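Local structure of catalase (Exiguobacterium oxidotolerans, 2J2M) at residues 185-193 with 241-249; 439-448 with 470-478. The protein breaks down hydrogen peroxide to water and oxygen, working as a four-chain haem catalase with an iron protoporphyrin IX in its ligand pocket. All blocks are in the same frame, centred on the assembly; numbering follows the deposited sequence.

Contact 1 (185-193 with 241-249)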
loop_
_atom_site.group_PDB
_atom_site.type_symbol
_atom_site.label_atom_id
_atom_site.label_comp_id
_atom_site.label_asym_id
_atom_site.label_seq_id
_atom_site.Cartn_x
_atom_site.Cartn_y
_atom_site.Cartn_z
ATOM N N GLY A 185 29.351 17.422 -15.783
ATOM C CA GLY A 185 28.704 16.909 -14.584
ATOM C C GLY A 185 27.677 17.853 -13.970
ATOM O O GLY A 185 26.817 17.412 -13.223
ATOM N N ILE A 186 27.762 19.146 -14.263
ATOM C CA ILE A 186 26.722 20.093 -13.840
ATOM C C ILE A 186 26.203 20.925 -15.026
ATOM O O ILE A 186 26.694 22.026 -15.265
ATOM C CB ILE A 186 27.199 21.055 -12.712
ATOM C CG1 ILE A 186 27.920 20.289 -11.595
ATOM C CG2 ILE A 186 26.000 21.888 -12.168
ATOM C CD1 ILE A 186 28.789 21.153 -10.723
ATOM N N PRO A 187 25.233 20.392 -15.796
ATOM C CA PRO A 187 24.599 21.229 -16.818
ATOM C C PRO A 187 24.007 22.521 -16.246
ATOM O O PRO A 187 23.570 22.539 -15.092
ATOM C CB PRO A 187 23.479 20.319 -17.369
ATOM C CG PRO A 187 24.005 18.948 -17.175
ATOM C CD PRO A 187 24.713 19.013 -15.827
ATOM N N ALA A 188 23.988 23.578 -17.049
ATOM C CA ALA A 188 23.444 24.872 -16.627
ATOM C C ALA A 188 21.915 24.838 -16.575
ATOM O O ALA A 188 21.275 25.576 -15.801
ATOM C CB ALA A 188 23.935 26.011 -17.563
ATOM N N SER A 189 21.341 24.018 -17.453
ATOM C CA SER A 189 19.970 23.583 -17.286
ATOM C C SER A 189 19.607 22.394 -18.172
ATOM O O SER A 189 20.378 21.949 -19.047
ATOM C CB SER A 189 18.976 24.732 -17.480
ATOM O OG SER A 189 19.116 25.277 -18.761
ATOM N N TYR A 190 18.404 21.898 -17.904
ATOM C CA TYR A 190 17.790 20.831 -18.662
ATOM C C TYR A 190 17.737 21.090 -20.171
ATOM O O TYR A 190 17.912 20.153 -20.960
ATOM C CB TYR A 190 16.400 20.556 -18.086
ATOM C CG TYR A 190 16.435 20.079 -16.637
ATOM C CD1 TYR A 190 17.417 19.210 -16.195
ATOM C CD2 TYR A 190 15.467 20.495 -15.718
ATOM C CE1 TYR A 190 17.447 18.767 -14.864
ATOM C CE2 TYR A 190 15.489 20.052 -14.390
ATOM C CZ TYR A 190 16.481 19.183 -13.976
ATOM O OH TYR A 190 16.510 18.739 -12.685
ATOM N N ARG A 191 17.525 22.349 -20.567
ATOM C CA ARG A 191 17.380 22.696 -21.977
ATOM C C ARG A 191 18.743 22.888 -22.647
ATOM O O ARG A 191 18.851 22.954 -23.888
ATOM C CB ARG A 191 16.471 23.920 -22.158
ATOM C CG ARG A 191 17.028 25.213 -21.614
ATOM C CD ARG A 191 15.920 26.223 -21.282
ATOM N NE ARG A 191 15.739 27.138 -22.388
ATOM C CZ ARG A 191 16.247 28.364 -22.456
ATOM N NH1 ARG A 191 16.941 28.874 -21.446
ATOM N NH2 ARG A 191 16.015 29.096 -23.537
ATOM N N LYS A 192 19.789 22.951 -21.824
ATOM C CA LYS A 192 21.140 23.134 -22.342
ATOM C C LYS A 192 22.025 21.909 -22.133
ATOM O O LYS A 192 23.189 22.026 -21.763
ATOM C CB LYS A 192 21.766 24.380 -21.735
ATOM C CG LYS A 192 20.968 25.626 -22.048
ATOM C CD LYS A 192 21.717 26.896 -21.692
ATOM C CE LYS A 192 20.792 28.098 -21.904
ATOM N NZ LYS A 192 21.444 29.331 -21.401
ATOM N N MET A 193 21.456 20.742 -22.396
ATOM C CA MET A 193 22.157 19.475 -22.261
ATOM C C MET A 193 21.741 18.515 -23.363
ATOM O O MET A 193 20.672 18.653 -23.978
ATOM C CB MET A 193 21.855 18.834 -20.904
ATOM C CG MET A 193 20.519 18.104 -20.840
ATOM S SD MET A 193 20.155 17.618 -19.152
ATOM C CE MET A 193 18.577 16.740 -19.383
ATOM N N HIS A 241 16.926 25.857 -9.958
ATOM C CA HIS A 241 17.264 26.711 -11.119
ATOM C C HIS A 241 16.921 26.097 -12.471
ATOM O O HIS A 241 16.396 26.792 -13.346
ATOM C CB HIS A 241 18.719 27.214 -11.100
ATOM C CG HIS A 241 19.696 26.264 -11.720
ATOM N ND1 HIS A 241 20.253 25.207 -11.028
ATOM C CD2 HIS A 241 20.214 26.210 -12.972
ATOM C CE1 HIS A 241 21.057 24.533 -11.834
ATOM N NE2 HIS A 241 21.053 25.121 -13.018
ATOM N N ALA A 242 17.195 24.803 -12.639
ATOM C CA ALA A 242 17.018 24.169 -13.942
ATOM C C ALA A 242 15.540 24.073 -14.274
ATOM O O ALA A 242 15.135 24.397 -15.388
ATOM C CB ALA A 242 17.698 22.816 -13.994
ATOM N N SER A 243 14.745 23.665 -13.283
ATOM C CA SER A 243 13.274 23.600 -13.397
ATOM C C SER A 243 12.690 24.977 -13.724
ATOM O O SER A 243 11.944 25.122 -14.690
ATOM C CB SER A 243 12.643 23.073 -12.090
ATOM O OG SER A 243 12.826 21.672 -11.990
ATOM N N ASN A 244 13.025 25.959 -12.888
ATOM C CA ASN A 244 12.687 27.355 -13.102
ATOM C C ASN A 244 12.967 27.850 -14.532
ATOM O O ASN A 244 12.061 28.362 -15.192
ATOM C CB ASN A 244 13.475 28.214 -12.111
ATOM C CG ASN A 244 12.821 29.557 -11.844
ATOM O OD1 ASN A 244 11.716 29.841 -12.334
ATOM N ND2 ASN A 244 13.492 30.391 -11.030
ATOM N N ASP A 245 14.213 27.673 -14.991
ATOM C CA ASP A 245 14.663 28.136 -16.305
ATOM C C ASP A 245 13.923 27.435 -17.453
ATOM O O ASP A 245 13.528 28.083 -18.418
ATOM C CB ASP A 245 16.197 27.962 -16.457
ATOM C CG ASP A 245 16.679 28.165 -17.898
ATOM O OD1 ASP A 245 16.775 29.315 -18.350
ATOM O OD2 ASP A 245 16.964 27.172 -18.595
ATOM N N THR A 246 13.735 26.115 -17.336
ATOM C CA THR A 246 13.027 25.342 -18.372
ATOM C C THR A 246 11.529 25.646 -18.381
ATOM O O THR A 246 10.898 25.699 -19.461
ATOM C CB THR A 246 13.242 23.794 -18.251
ATOM O OG1 THR A 246 14.613 23.507 -17.973
ATOM C CG2 THR A 246 12.874 23.101 -19.546
ATOM N N PHE A 247 10.953 25.822 -17.190
ATOM C CA PHE A 247 9.561 26.259 -17.120
ATOM C C PHE A 247 9.326 27.643 -17.752
ATOM O O PHE A 247 8.373 27.809 -18.516
ATOM C CB PHE A 247 9.010 26.239 -15.698
ATOM C CG PHE A 247 7.525 26.442 -15.638
ATOM C CD1 PHE A 247 6.969 27.724 -15.729
ATOM C CD2 PHE A 247 6.674 25.359 -15.498
ATOM C CE1 PHE A 247 5.598 27.911 -15.696
ATOM C CE2 PHE A 247 5.301 25.547 -15.446
ATOM C CZ PHE A 247 4.762 26.824 -15.550
ATOM N N GLN A 248 10.178 28.617 -17.435
ATOM C CA GLN A 248 10.048 29.975 -17.976
ATOM C C GLN A 248 10.222 30.039 -19.506
ATOM O O GLN A 248 9.443 30.696 -20.193
ATOM C CB GLN A 248 11.029 30.941 -17.279
ATOM C CG GLN A 248 10.668 31.287 -15.819
ATOM C CD GLN A 248 9.183 31.618 -15.646
ATOM O OE1 GLN A 248 8.464 30.944 -14.879
ATOM N NE2 GLN A 248 8.710 32.638 -16.372
ATOM N N ALA A 249 11.243 29.356 -20.022
ATOM C CA ALA A 249 11.483 29.257 -21.460
ATOM C C ALA A 249 10.269 28.758 -22.237
ATOM O O ALA A 249 9.965 29.276 -23.298
ATOM C CB ALA A 249 12.688 28.368 -21.741
#
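In the haem-binding catalase domain, the loop between helix 174-180 and strand 195-196 lies against helix 241-251, with the side chain of Tyr190 about 10 Å from a bound haem. Ser189 and Ala242 mark the close pass of the two backbones, their CA atoms 4.5 Å apart. Ala242 sets its methyl over one face of the Tyr190 ring as a CH-pi contact, CB lying 3.7 Å from the ring centroid. The ring stands there because its CG is anti to the carbonyl carbon (chi1 -62°). Its hydroxyl bonds to Glu105, which also takes the hydroxyl of Ser243. Thr246 OG1 lies near the plane of the ring, at its edge, 3.5 Å from Tyr190 CB. That hydroxyl is given to Ala242 O, which accepts Thr246 N from the opposite face.

Asp245 is the polar centre of the contact. Ser189 OG donates to Asp245 OD2 at 2.9 Å and reaches it from above the carboxylate plane. Arg191 NH1 forms a salt bridge with Asp245. Its bond to OD1 is shorter (3.1 Å) but bent, that to OD2 longer but nearly straight, and both are weak. The two flat groups are turned 50° apart. Ala249 covers one guanidinium face, its CB 3.4 Å from Arg191 NE. The other terminal nitrogen, NH2, pairs with Asp254. Were Arg191 replaced by an alanine, Asp245 and Asp254 would probably lose their shared positive partner, and the Ala249 methyl the flat group beside it. One turn before Asp245, His241 NE2 gives a weak, bent bond to Ala188 O, 2.8 Å away.

The nearby arginine charge and the Ser189 donor would be expected to favour the ionised form of Asp245, although Arg191 also serves Asp254.

Contact 2 (439-448 with 470-478)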
loop_
_atom_site.group_PDB
_atom_site.type_symbol
_atom_site.label_atom_id
_atom_site.label_comp_id
_atom_site.label_asym_id
_atom_site.label_seq_id
_atom_site.Cartn_x
_atom_site.Cartn_y
_atom_site.Cartn_z
ATOM N N LEU A 439 38.542 18.815 -15.424
ATOM C CA LEU A 439 38.485 17.437 -14.923
ATOM C C LEU A 439 39.452 17.225 -13.764
ATOM O O LEU A 439 39.093 16.611 -12.761
ATOM C CB LEU A 439 38.758 16.431 -16.039
ATOM C CG LEU A 439 38.907 14.957 -15.625
ATOM C CD1 LEU A 439 37.556 14.346 -15.239
ATOM C CD2 LEU A 439 39.585 14.118 -16.699
ATOM N N LEU A 440 40.677 17.734 -13.915
ATOM C CA LEU A 440 41.703 17.622 -12.878
ATOM C C LEU A 440 41.282 18.351 -11.604
ATOM O O LEU A 440 41.355 17.784 -10.526
ATOM C CB LEU A 440 43.081 18.105 -13.391
ATOM C CG LEU A 440 44.301 18.057 -12.448
ATOM C CD1 LEU A 440 44.588 16.638 -11.906
ATOM C CD2 LEU A 440 45.552 18.650 -13.129
ATOM N N ASN A 441 40.805 19.583 -11.721
ATOM C CA ASN A 441 40.384 20.332 -10.534
ATOM C C ASN A 441 39.180 19.706 -9.809
ATOM O O ASN A 441 39.144 19.695 -8.580
ATOM C CB ASN A 441 40.216 21.845 -10.831
ATOM C CG ASN A 441 41.580 22.553 -11.083
ATOM O OD1 ASN A 441 42.142 23.201 -10.181
ATOM N ND2 ASN A 441 42.140 22.381 -12.291
ATOM N N ASN A 442 38.225 19.151 -10.559
ATOM C CA ASN A 442 37.064 18.473 -9.953
ATOM C C ASN A 442 37.419 17.142 -9.268
ATOM O O ASN A 442 36.971 16.872 -8.159
ATOM C CB ASN A 442 35.945 18.252 -10.991
ATOM C CG ASN A 442 35.406 19.549 -11.570
ATOM O OD1 ASN A 442 35.358 20.574 -10.896
ATOM N ND2 ASN A 442 34.990 19.504 -12.836
ATOM N N LEU A 443 38.235 16.330 -9.939
ATOM C CA LEU A 443 38.763 15.084 -9.359
ATOM C C LEU A 443 39.572 15.319 -8.089
ATOM O O LEU A 443 39.403 14.617 -7.083
ATOM C CB LEU A 443 39.632 14.317 -10.364
ATOM C CG LEU A 443 38.893 13.540 -11.446
ATOM C CD1 LEU A 443 39.913 12.966 -12.433
ATOM C CD2 LEU A 443 38.037 12.435 -10.824
ATOM N N VAL A 444 40.451 16.304 -8.147
ATOM C CA VAL A 444 41.271 16.623 -7.000
ATOM C C VAL A 444 40.375 17.049 -5.826
ATOM O O VAL A 444 40.428 16.425 -4.757
ATOM C CB VAL A 444 42.417 17.650 -7.366
ATOM C CG1 VAL A 444 43.065 18.200 -6.122
ATOM C CG2 VAL A 444 43.464 16.963 -8.253
ATOM N N ASN A 445 39.540 18.066 -6.041
ATOM C CA ASN A 445 38.542 18.491 -5.043
ATOM C C ASN A 445 37.721 17.360 -4.430
ATOM O O ASN A 445 37.375 17.416 -3.253
ATOM C CB ASN A 445 37.565 19.512 -5.631
ATOM C CG ASN A 445 36.470 19.896 -4.643
ATOM O OD1 ASN A 445 35.304 19.480 -4.782
ATOM N ND2 ASN A 445 36.844 20.670 -3.611
ATOM N N ASP A 446 37.394 16.355 -5.243
ATOM C CA ASP A 446 36.627 15.212 -4.781
ATOM C C ASP A 446 37.496 14.191 -4.042
ATOM O O ASP A 446 37.082 13.625 -3.005
ATOM C CB ASP A 446 35.912 14.545 -5.955
ATOM C CG ASP A 446 34.477 14.188 -5.625
ATOM O OD1 ASP A 446 34.165 12.996 -5.445
ATOM O OD2 ASP A 446 33.664 15.114 -5.501
ATOM N N LEU A 447 38.705 13.950 -4.562
ATOM C CA LEU A 447 39.589 12.968 -3.919
ATOM C C LEU A 447 40.205 13.478 -2.623
ATOM O O LEU A 447 40.585 12.683 -1.771
ATOM C CB LEU A 447 40.633 12.406 -4.894
ATOM C CG LEU A 447 40.020 11.530 -6.003
ATOM C CD1 LEU A 447 40.884 11.527 -7.292
ATOM C CD2 LEU A 447 39.725 10.113 -5.506
ATOM N N GLN A 448 40.272 14.798 -2.466
ATOM C CA GLN A 448 40.725 15.420 -1.207
ATOM C C GLN A 448 39.785 15.086 -0.054
ATOM O O GLN A 448 40.177 15.211 1.112
ATOM C CB GLN A 448 40.857 16.944 -1.343
ATOM C CG GLN A 448 42.244 17.396 -1.790
ATOM C CD GLN A 448 42.293 18.830 -2.318
ATOM O OE1 GLN A 448 41.278 19.557 -2.330
ATOM N NE2 GLN A 448 43.479 19.246 -2.768
ATOM N N LEU A 470 47.589 12.226 -16.995
ATOM C CA LEU A 470 46.524 12.543 -16.038
ATOM C C LEU A 470 46.852 11.955 -14.670
ATOM O O LEU A 470 46.710 12.632 -13.643
ATOM C CB LEU A 470 45.144 12.037 -16.505
ATOM C CG LEU A 470 44.014 12.133 -15.454
ATOM C CD1 LEU A 470 43.714 13.602 -15.011
ATOM C CD2 LEU A 470 42.737 11.430 -15.908
ATOM N N GLY A 471 47.263 10.688 -14.663
ATOM C CA GLY A 471 47.622 10.013 -13.427
ATOM C C GLY A 471 48.779 10.699 -12.711
ATOM O O GLY A 471 48.772 10.796 -11.487
ATOM N N GLU A 472 49.761 11.180 -13.476
ATOM C CA GLU A 472 50.879 11.943 -12.913
ATOM C C GLU A 472 50.428 13.273 -12.281
ATOM O O GLU A 472 50.864 13.630 -11.177
ATOM C CB GLU A 472 51.946 12.215 -13.972
ATOM C CG GLU A 472 52.759 11.004 -14.399
ATOM C CD GLU A 472 53.577 11.281 -15.668
ATOM O OE1 GLU A 472 54.371 10.390 -16.079
ATOM O OE2 GLU A 472 53.416 12.396 -16.253
ATOM N N LYS A 473 49.565 14.004 -12.983
ATOM C CA LYS A 473 49.036 15.263 -12.458
ATOM C C LYS A 473 48.246 15.069 -11.169
ATOM O O LYS A 473 48.446 15.801 -10.210
ATOM C CB LYS A 473 48.204 15.986 -13.511
ATOM C CG LYS A 473 49.039 16.514 -14.654
ATOM C CD LYS A 473 48.227 16.752 -15.903
ATOM C CE LYS A 473 49.012 17.661 -16.865
ATOM N NZ LYS A 473 48.227 18.059 -18.085
ATOM N N LEU A 474 47.380 14.058 -11.149
ATOM C CA LEU A 474 46.608 13.713 -9.957
ATOM C C LEU A 474 47.531 13.346 -8.793
ATOM O O LEU A 474 47.301 13.752 -7.663
ATOM C CB LEU A 474 45.638 12.559 -10.257
ATOM C CG LEU A 474 44.326 12.822 -11.013
ATOM C CD1 LEU A 474 43.663 11.496 -11.372
ATOM C CD2 LEU A 474 43.372 13.671 -10.192
ATOM N N SER A 475 48.564 12.567 -9.096
ATOM C CA SER A 475 49.595 12.161 -8.136
ATOM C C SER A 475 50.293 13.363 -7.493
ATOM O O SER A 475 50.497 13.387 -6.287
ATOM C CB SER A 475 50.633 11.281 -8.844
ATOM O OG SER A 475 51.748 11.041 -8.009
ATOM N N GLU A 476 50.650 14.350 -8.314
ATOM C CA GLU A 476 51.320 15.556 -7.843
ATOM C C GLU A 476 50.396 16.397 -6.984
ATOM O O GLU A 476 50.771 16.806 -5.880
ATOM C CB GLU A 476 51.863 16.390 -9.014
ATOM C CG GLU A 476 53.172 15.856 -9.623
ATOM C CD GLU A 476 54.114 16.987 -10.065
ATOM O OE1 GLU A 476 54.751 16.871 -11.151
ATOM O OE2 GLU A 476 54.214 17.993 -9.311
ATOM N N ALA A 477 49.180 16.628 -7.479
ATOM C CA ALA A 477 48.208 17.461 -6.780
ATOM C C ALA A 477 47.739 16.858 -5.450
ATOM O O ALA A 477 47.238 17.577 -4.604
ATOM C CB ALA A 477 47.010 17.785 -7.692
ATOM N N LEU A 478 47.953 15.559 -5.248
ATOM C CA LEU A 478 47.294 14.835 -4.144
ATOM C C LEU A 478 47.935 14.606 -2.752
ATOM O O LEU A 478 47.213 14.197 -1.865
ATOM C CB LEU A 478 46.558 13.577 -4.644
ATOM C CG LEU A 478 45.007 13.543 -4.646
ATOM C CD1 LEU A 478 44.290 14.862 -4.303
ATOM C CD2 LEU A 478 44.462 12.937 -5.949
#
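Helices 439-447 and 470-477 run in broadly the same direction, crossing at -45° with their axes 10.4 Å apart at closest approach. Val444 and Leu474 have the nearest CA atoms. The interface is apolar, and no hydrogen bond crosses it.

Leu474 is a knob in a hole formed by Leu440, Leu443, Val444 and Leu447. Its CG is anti to the carbonyl carbon (chi1 -78°), which brings its branched end close to helix 439-447. The CD2 methyl does most of the touching. It lies 3.6 Å from Leu440 CD1 and 3.8 Å from Leu443 CB. Val444 CG2 is as near to that methyl as Leu443 CB is, and Leu447 CD1 is a looser neighbour. Leu440 and Val444 each lie alongside Leu474, pointing the opposite way to it, whereas Leu443 meets it at an oblique angle.

Leu440 uses both its methyls. CD1 goes to Leu474, and CD2 rests 3.8 Å from Lys473 CB, with the two side chains at about a right angle. The amino end of Lys473 leads away from the interface. Val444 is likewise shared between neighbours. Its CG2 also packs 3.7 Å from Ala477 CB, while CG1 meets Leu478 CD1 at 4.0 Å.

Leu478 closes one end of the patch. Its CD2 lies 4.0 Å from Leu447 CB, and its CD1 also touches the CG of Gln448. At the other end, Leu439 and Leu470 meet through their CD2 methyls, 4.2 Å apart.

Helix 453-466 joins this core through Phe463, which touches Leu443, Leu470 and Leu474. Tyr428 of helix 422-430 packs on Leu439 and Leu470. Trp164 of helix 160-169 touches Leu443 and Leu447, so the C-terminal helices also pack on a helix of the catalase family region.

In the fold
Contact 1 is complete in the chain before contact 2 begins. Their centres are 28 Å apart, and their nearest atoms approach to about 7 Å without touching. Contact 1 belongs to the catalase family region and is buried, with strands 59-68 and 87-95 of the antiparallel sheet beside it. Contact 2 is partly buried and lies further from the centre of the chain, among the helices of the C-terminal catalase-related region. The two share no helix or strand. One therefore joins a loop to a helix within the haem-binding domain, and the other packs two helices together in the C-terminal region.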